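Local structure of hemolysins related proteins containing CBS domains (3HF7) at residues His35-Leu40 with Met51-Glu56; Asp18-Trp23 with Leu40-Leu45. The protein is a probable membrane protein of unknown function whose CBS-domain pair, the part described here, binds AMP and whose family may bind flavin adenine dinucleotide. All coordinates share one frame; numbering follows the deposited sequence.

Interaction 1. Residues His35-Leu40 with Met51-Glu56. With AMP (adenosine monophosphate), chain B.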
loop_
_atom_site.group_PDB
_atom_site.type_symbol
_atom_site.label_atom_id
_atom_site.label_comp_id
_atom_site.label_asym_id
_atom_site.label_seq_id
_atom_site.Cartn_x
_atom_site.Cartn_y
_atom_site.Cartn_z
ATOM N N HIS A 35 -3.836 8.857 3.756
ATOM C CA HIS A 35 -2.422 8.474 3.623
ATOM C C HIS A 35 -1.841 8.718 2.234
ATOM O O HIS A 35 -2.579 8.903 1.269
ATOM C CB HIS A 35 -2.253 6.991 3.962
ATOM C CG HIS A 35 -2.575 6.670 5.382
ATOM N ND1 HIS A 35 -1.753 7.041 6.426
ATOM C CD2 HIS A 35 -3.634 6.035 5.937
ATOM C CE1 HIS A 35 -2.290 6.641 7.563
ATOM N NE2 HIS A 35 -3.432 6.031 7.295
ATOM N N GLY A 36 -0.515 8.666 2.131
ATOM C CA GLY A 36 0.182 8.923 0.869
ATOM C C GLY A 36 0.074 7.829 -0.182
ATOM O O GLY A 36 0.042 8.115 -1.385
ATOM N N ARG A 37 0.056 6.575 0.264
ATOM C CA ARG A 37 -0.173 5.446 -0.638
ATOM C C ARG A 37 -1.422 4.688 -0.177
ATOM O O ARG A 37 -1.750 4.686 1.003
ATOM C CB ARG A 37 1.038 4.505 -0.688
ATOM C CG ARG A 37 2.405 5.153 -0.494
ATOM C CD ARG A 37 3.047 5.539 -1.812
ATOM N NE ARG A 37 4.166 4.682 -2.251
ATOM C CZ ARG A 37 5.448 5.060 -2.236
ATOM N NH1 ARG A 37 5.745 6.268 -1.775
ATOM N NH2 ARG A 37 6.427 4.244 -2.668
ATOM N N ILE A 38 -2.132 4.055 -1.102
ATOM C CA ILE A 38 -3.307 3.254 -0.736
ATOM C C ILE A 38 -3.481 2.089 -1.675
ATOM O O ILE A 38 -3.116 2.175 -2.844
ATOM C CB ILE A 38 -4.613 4.053 -0.745
ATOM C CG1 ILE A 38 -4.739 4.845 -2.044
ATOM C CG2 ILE A 38 -4.714 4.928 0.501
ATOM C CD1 ILE A 38 -6.015 4.611 -2.745
ATOM N N VAL A 39 -4.070 1.009 -1.154
ATOM C CA VAL A 39 -4.179 -0.236 -1.899
ATOM C C VAL A 39 -5.379 -0.176 -2.832
ATOM O O VAL A 39 -6.471 0.235 -2.435
ATOM C CB VAL A 39 -4.259 -1.487 -0.963
ATOM C CG1 VAL A 39 -4.184 -2.780 -1.771
ATOM C CG2 VAL A 39 -3.155 -1.470 0.081
ATOM N N LEU A 40 -5.157 -0.569 -4.081
ATOM C CA LEU A 40 -6.243 -0.818 -5.017
ATOM C C LEU A 40 -6.505 -2.317 -5.042
ATOM O O LEU A 40 -5.584 -3.117 -5.248
ATOM C CB LEU A 40 -5.869 -0.306 -6.411
ATOM C CG LEU A 40 -5.533 1.187 -6.556
ATOM C CD1 LEU A 40 -5.196 1.499 -8.023
ATOM C CD2 LEU A 40 -6.661 2.104 -6.024
ATOM N N MET A 51 -0.428 -0.652 -5.575
ATOM C CA MET A 51 -0.275 0.383 -4.566
ATOM C C MET A 51 -0.233 1.719 -5.300
ATOM O O MET A 51 0.548 1.890 -6.237
ATOM C CB MET A 51 0.993 0.136 -3.748
ATOM C CG MET A 51 1.151 1.034 -2.561
ATOM S SD MET A 51 0.088 0.617 -1.164
ATOM C CE MET A 51 0.717 -1.024 -0.758
ATOM N N LEU A 52 -1.097 2.647 -4.902
ATOM C CA LEU A 52 -1.304 3.876 -5.666
ATOM C C LEU A 52 -0.808 5.037 -4.849
ATOM O O LEU A 52 -1.230 5.209 -3.695
ATOM C CB LEU A 52 -2.797 4.049 -5.980
ATOM C CG LEU A 52 -3.380 4.996 -7.051
ATOM C CD1 LEU A 52 -4.036 6.225 -6.439
ATOM C CD2 LEU A 52 -2.389 5.390 -8.150
ATOM N N ARG A 53 0.107 5.814 -5.431
ATOM C CA ARG A 53 0.572 7.013 -4.757
ATOM C C ARG A 53 -0.492 8.041 -4.967
ATOM O O ARG A 53 -0.743 8.467 -6.091
ATOM C CB ARG A 53 1.913 7.470 -5.302
ATOM C CG ARG A 53 2.997 6.496 -4.955
ATOM C CD ARG A 53 4.291 6.799 -5.635
ATOM N NE ARG A 53 4.307 6.277 -6.993
ATOM C CZ ARG A 53 4.241 7.042 -8.082
ATOM N NH1 ARG A 53 4.161 8.365 -7.964
ATOM N NH2 ARG A 53 4.260 6.482 -9.293
ATOM N N VAL A 54 -1.157 8.391 -3.877
ATOM C CA VAL A 54 -2.268 9.338 -3.915
ATOM C C VAL A 54 -1.878 10.666 -4.598
ATOM O O VAL A 54 -2.576 11.126 -5.514
ATOM C CB VAL A 54 -2.825 9.571 -2.483
ATOM C CG1 VAL A 54 -3.996 10.489 -2.507
ATOM C CG2 VAL A 54 -3.265 8.256 -1.887
ATOM N N ARG A 55 -0.749 11.242 -4.164
ATOM C CA ARG A 55 -0.237 12.515 -4.682
ATOM C C ARG A 55 -0.132 12.498 -6.191
ATOM O O ARG A 55 -0.392 13.504 -6.845
ATOM C CB ARG A 55 1.131 12.850 -4.075
ATOM C CG ARG A 55 1.957 13.812 -4.916
ATOM C CD ARG A 55 2.837 14.697 -4.057
ATOM N NE ARG A 55 4.234 14.279 -4.085
ATOM C CZ ARG A 55 4.770 13.387 -3.259
ATOM N NH1 ARG A 55 4.035 12.778 -2.301
ATOM N NH2 ARG A 55 6.054 13.100 -3.406
ATOM N N GLU A 56 0.257 11.350 -6.729
ATOM C CA GLU A 56 0.327 11.141 -8.154
ATOM C C GLU A 56 -1.055 11.200 -8.802
ATOM O O GLU A 56 -1.230 11.781 -9.881
ATOM C CB GLU A 56 0.921 9.770 -8.416
ATOM C CG GLU A 56 1.985 9.733 -9.467
ATOM C CD GLU A 56 1.812 10.808 -10.501
ATOM O OE1 GLU A 56 1.372 10.476 -11.628
ATOM O OE2 GLU A 56 2.111 11.983 -10.177
HETATM P P AMP B . 1.418 8.667 5.514
HETATM O O1P AMP B . 0.103 8.931 6.229
HETATM O O2P AMP B . 1.302 8.053 4.139
HETATM O O3P AMP B . 2.429 9.780 5.565
HETATM O "O5'" AMP B . 2.141 7.524 6.409
HETATM C "C5'" AMP B . 2.084 7.518 7.844
HETATM C "C4'" AMP B . 2.030 6.091 8.389
HETATM O "O4'" AMP B . 0.697 5.582 8.345
HETATM C "C3'" AMP B . 2.896 5.091 7.617
HETATM O "O3'" AMP B . 4.229 4.940 8.147
HETATM C "C2'" AMP B . 2.123 3.796 7.725
HETATM O "O2'" AMP B . 2.550 3.049 8.854
HETATM C "C1'" AMP B . 0.682 4.203 7.945
HETATM N N9 AMP B . 0.012 3.979 6.636
HETATM C C8 AMP B . 0.512 4.417 5.469
HETATM N N7 AMP B . -0.279 4.067 4.432
HETATM C C5 AMP B . -1.311 3.379 4.921
HETATM C C6 AMP B . -2.491 2.726 4.328
HETATM N N6 AMP B . -2.701 2.773 2.988
HETATM N N1 AMP B . -3.342 2.102 5.178
HETATM C C2 AMP B . -3.129 2.062 6.514
HETATM N N3 AMP B . -2.059 2.632 7.110
HETATM C C4 AMP B . -1.124 3.307 6.379
#
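Gly36 O accepts a hydrogen bond from Val54 N at 2.8 Å, and the CA-H of Arg53 approaches the same oxygen. Val54 is the first residue of helix 54-61, with Arg53 at its N-cap, and the bond fastens this helix start to Gly36, just before strand 37-41. Beyond it, Ile38 and Leu52 exchange two backbone hydrogen bonds, Ile38 N to Leu52 O being 3.0 Å. These strands form an antiparallel beta hairpin of a CBS domain, and its first strand lines the AMP pocket. His35 lays one ring face against the adenine, with AMP C4 over its centre, while ND1 holds phosphate O1P at 2.7 Å. Gly36, lacking a side chain, lets O2P come within 2.8 Å of its N, and Arg37 O takes the adenine N6 at 2.9 Å. The Arg37 guanidinium turns one face to Arg53 CD, the two guanidinium planes standing 87° apart; Arg53 NE is engaged by Asp77. On that same sheet face Met51 CE reaches Val39 CG2. On the other, chi1 of beta-branched Ile38 (49°) places CG1 where it touches Val54 CG2 at 3.7 Å, the side chains crossing at about a right angle, and Ile38 also packs against Leu30 of helix 23-31.

Interaction 2. Residues Asp18-Trp23 with Leu40-Leu45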
loop_
_atom_site.group_PDB
_atom_site.type_symbol
_atom_site.label_atom_id
_atom_site.label_comp_id
_atom_site.label_asym_id
_atom_site.label_seq_id
_atom_site.Cartn_x
_atom_site.Cartn_y
_atom_site.Cartn_z
ATOM N N ASP A 18 -11.793 -0.495 -3.015
ATOM C CA ASP A 18 -12.403 -1.496 -3.859
ATOM C C ASP A 18 -12.630 -0.861 -5.210
ATOM O O ASP A 18 -13.429 0.076 -5.349
ATOM C CB ASP A 18 -13.734 -1.956 -3.263
ATOM C CG ASP A 18 -14.207 -3.258 -3.850
ATOM O OD1 ASP A 18 -13.626 -3.703 -4.872
ATOM O OD2 ASP A 18 -15.167 -3.844 -3.285
ATOM N N ILE A 19 -11.916 -1.353 -6.210
ATOM C CA ILE A 19 -12.073 -0.800 -7.542
ATOM C C ILE A 19 -13.391 -1.252 -8.166
ATOM O O ILE A 19 -13.703 -0.861 -9.295
ATOM C CB ILE A 19 -10.865 -1.086 -8.461
ATOM C CG1 ILE A 19 -10.872 -2.527 -8.955
ATOM C CG2 ILE A 19 -9.571 -0.748 -7.744
ATOM C CD1 ILE A 19 -9.803 -2.785 -9.998
ATOM N N ASN A 20 -14.165 -2.056 -7.431
ATOM C CA ASN A 20 -15.536 -2.384 -7.842
ATOM C C ASN A 20 -16.594 -1.296 -7.587
ATOM O O ASN A 20 -17.649 -1.316 -8.215
ATOM C CB ASN A 20 -15.999 -3.715 -7.247
ATOM C CG ASN A 20 -15.461 -4.910 -8.008
ATOM O OD1 ASN A 20 -14.966 -4.779 -9.125
ATOM N ND2 ASN A 20 -15.551 -6.089 -7.399
ATOM N N ASP A 21 -16.325 -0.351 -6.688
ATOM C CA ASP A 21 -17.278 0.743 -6.457
ATOM C C ASP A 21 -17.565 1.588 -7.708
ATOM O O ASP A 21 -16.747 1.669 -8.619
ATOM C CB ASP A 21 -16.801 1.634 -5.323
ATOM C CG ASP A 21 -16.686 0.887 -4.023
ATOM O OD1 ASP A 21 -15.838 1.258 -3.183
ATOM O OD2 ASP A 21 -17.442 -0.090 -3.840
ATOM N N ASP A 22 -18.739 2.205 -7.756
ATOM C CA ASP A 22 -19.050 3.104 -8.850
ATOM C C ASP A 22 -18.026 4.215 -8.818
ATOM O O ASP A 22 -17.499 4.555 -7.765
ATOM C CB ASP A 22 -20.444 3.687 -8.715
ATOM C CG ASP A 22 -20.641 4.411 -7.405
ATOM O OD1 ASP A 22 -20.551 3.759 -6.348
ATOM O OD2 ASP A 22 -20.876 5.637 -7.423
ATOM N N TRP A 23 -17.758 4.774 -9.985
ATOM C CA TRP A 23 -16.645 5.667 -10.159
ATOM C C TRP A 23 -16.646 6.875 -9.231
ATOM O O TRP A 23 -15.611 7.192 -8.634
ATOM C CB TRP A 23 -16.571 6.106 -11.607
ATOM C CG TRP A 23 -15.433 7.004 -11.885
ATOM C CD1 TRP A 23 -15.504 8.298 -12.294
ATOM C CD2 TRP A 23 -14.029 6.698 -11.757
ATOM N NE1 TRP A 23 -14.240 8.822 -12.447
ATOM C CE2 TRP A 23 -13.316 7.863 -12.123
ATOM C CE3 TRP A 23 -13.311 5.559 -11.379
ATOM C CZ2 TRP A 23 -11.914 7.920 -12.120
ATOM C CZ3 TRP A 23 -11.924 5.620 -11.371
ATOM C CH2 TRP A 23 -11.240 6.793 -11.742
ATOM N N LEU A 40 -5.157 -0.569 -4.081
ATOM C CA LEU A 40 -6.243 -0.818 -5.017
ATOM C C LEU A 40 -6.505 -2.317 -5.042
ATOM O O LEU A 40 -5.584 -3.117 -5.248
ATOM C CB LEU A 40 -5.869 -0.306 -6.411
ATOM C CG LEU A 40 -5.533 1.187 -6.556
ATOM C CD1 LEU A 40 -5.196 1.499 -8.023
ATOM C CD2 LEU A 40 -6.661 2.104 -6.024
ATOM N N TYR A 41 -7.754 -2.699 -4.811
ATOM C CA TYR A 41 -8.125 -4.108 -4.867
ATOM C C TYR A 41 -9.517 -4.314 -5.474
ATOM O O TYR A 41 -10.324 -3.375 -5.589
ATOM C CB TYR A 41 -8.089 -4.715 -3.464
ATOM C CG TYR A 41 -9.064 -4.077 -2.500
ATOM C CD1 TYR A 41 -10.425 -4.420 -2.509
ATOM C CD2 TYR A 41 -8.637 -3.124 -1.584
ATOM C CE1 TYR A 41 -11.315 -3.826 -1.618
ATOM C CE2 TYR A 41 -9.523 -2.524 -0.705
ATOM C CZ TYR A 41 -10.840 -2.872 -0.727
ATOM O OH TYR A 41 -11.685 -2.266 0.165
ATOM N N ARG A 42 -9.802 -5.559 -5.832
ATOM C CA ARG A 42 -11.103 -5.913 -6.324
ATOM C C ARG A 42 -11.790 -6.776 -5.251
ATOM O O ARG A 42 -11.378 -7.918 -5.001
ATOM C CB ARG A 42 -10.933 -6.665 -7.636
ATOM C CG ARG A 42 -12.101 -6.579 -8.598
ATOM C CD ARG A 42 -11.702 -7.178 -9.953
ATOM N NE ARG A 42 -10.600 -8.132 -9.786
ATOM C CZ ARG A 42 -9.414 -8.066 -10.404
ATOM N NH1 ARG A 42 -9.140 -7.099 -11.283
ATOM N NH2 ARG A 42 -8.499 -8.997 -10.149
ATOM N N ASP A 43 -12.817 -6.213 -4.605
ATOM C CA ASP A 43 -13.670 -6.940 -3.644
ATOM C C ASP A 43 -13.155 -6.973 -2.216
ATOM O O ASP A 43 -13.864 -6.609 -1.275
ATOM C CB ASP A 43 -13.919 -8.373 -4.098
ATOM C CG ASP A 43 -14.849 -8.448 -5.275
ATOM O OD1 ASP A 43 -15.748 -7.582 -5.362
ATOM O OD2 ASP A 43 -14.692 -9.372 -6.106
ATOM N N SER A 44 -11.929 -7.446 -2.055
ATOM C CA SER A 44 -11.306 -7.498 -0.748
ATOM C C SER A 44 -9.807 -7.715 -0.877
ATOM O O SER A 44 -9.284 -7.942 -1.972
ATOM C CB SER A 44 -11.920 -8.617 0.108
ATOM O OG SER A 44 -11.437 -9.891 -0.297
ATOM N N LEU A 45 -9.133 -7.682 0.270
ATOM C CA LEU A 45 -7.701 -7.866 0.334
ATOM C C LEU A 45 -7.272 -9.286 -0.032
ATOM O O LEU A 45 -6.090 -9.632 0.032
ATOM C CB LEU A 45 -7.188 -7.434 1.708
ATOM C CG LEU A 45 -7.155 -5.902 1.820
ATOM C CD1 LEU A 45 -6.855 -5.421 3.238
ATOM C CD2 LEU A 45 -6.185 -5.282 0.803
#
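Asp18 OD1 receives two backbone amides, Asp43 N across the contact at 2.7 Å and Asn20 N from its own loop at 3.1 Å. They come from opposite faces of the carboxylate plane, each well out of it, so this one oxygen joins the two loops. The bond from Asn20 N makes an Asx turn, a natural role for aspartate, whose short side chain can bend back to the amide two residues on. Chi1 (-163°) puts Asp18 CG anti to the backbone N, 3.4 Å from Asp43 N. Next to it Ile19 N gives an almost straight hydrogen bond to Tyr41 O, one of the backbone bonds of the parallel Asp18-Tyr41 bridge. The side chains of Tyr41 and Asp18 cross at about a right angle, their planes 30° apart, and the ring turns one face to the Asp18 backbone: Asp18 N lies 3.4 Å above the ring, offset toward the rim. Asn20 adds a weak bond from ND2 to Asp43 OD1, and its OD1 faces Arg42 CG. Ile19 CG2 meets Leu40 CB at 4.0 Å. In the next shell, a type I turn from Asp18 to Asp21 reverses the chain, and Arg42 is drawn to Asp47 by a salt bridge. Ile19, a buried aliphatic side chain, also touches Ile49 of strand 48-53, while its O is bound by Lys69 of helix 69-75. The contact thus sits where edge strand 16-18 ends beside strand 37-41, just before helix 23-31.

In the fold
Both interactions are built on strand 37-41, the middle strand of a three-stranded sheet, and share Leu40. Interaction 1 joins it to its antiparallel neighbour 48-53 near the centre of the chain, where buried aliphatic residues pack beside a partly exposed pair of arginines and one end opens into the AMP pocket. Interaction 2 pairs the far end of the same strand with its parallel neighbour 16-18, some 14 Å from the chain centre; there the contact is more exposed, and Asp18, through its side chain, adds to the backbone bonding, with a weak bond from Asn20. The two meet directly where Val39 CG1 packs on Leu45 CD2. Only interaction 1 includes residues that bind the nucleotide.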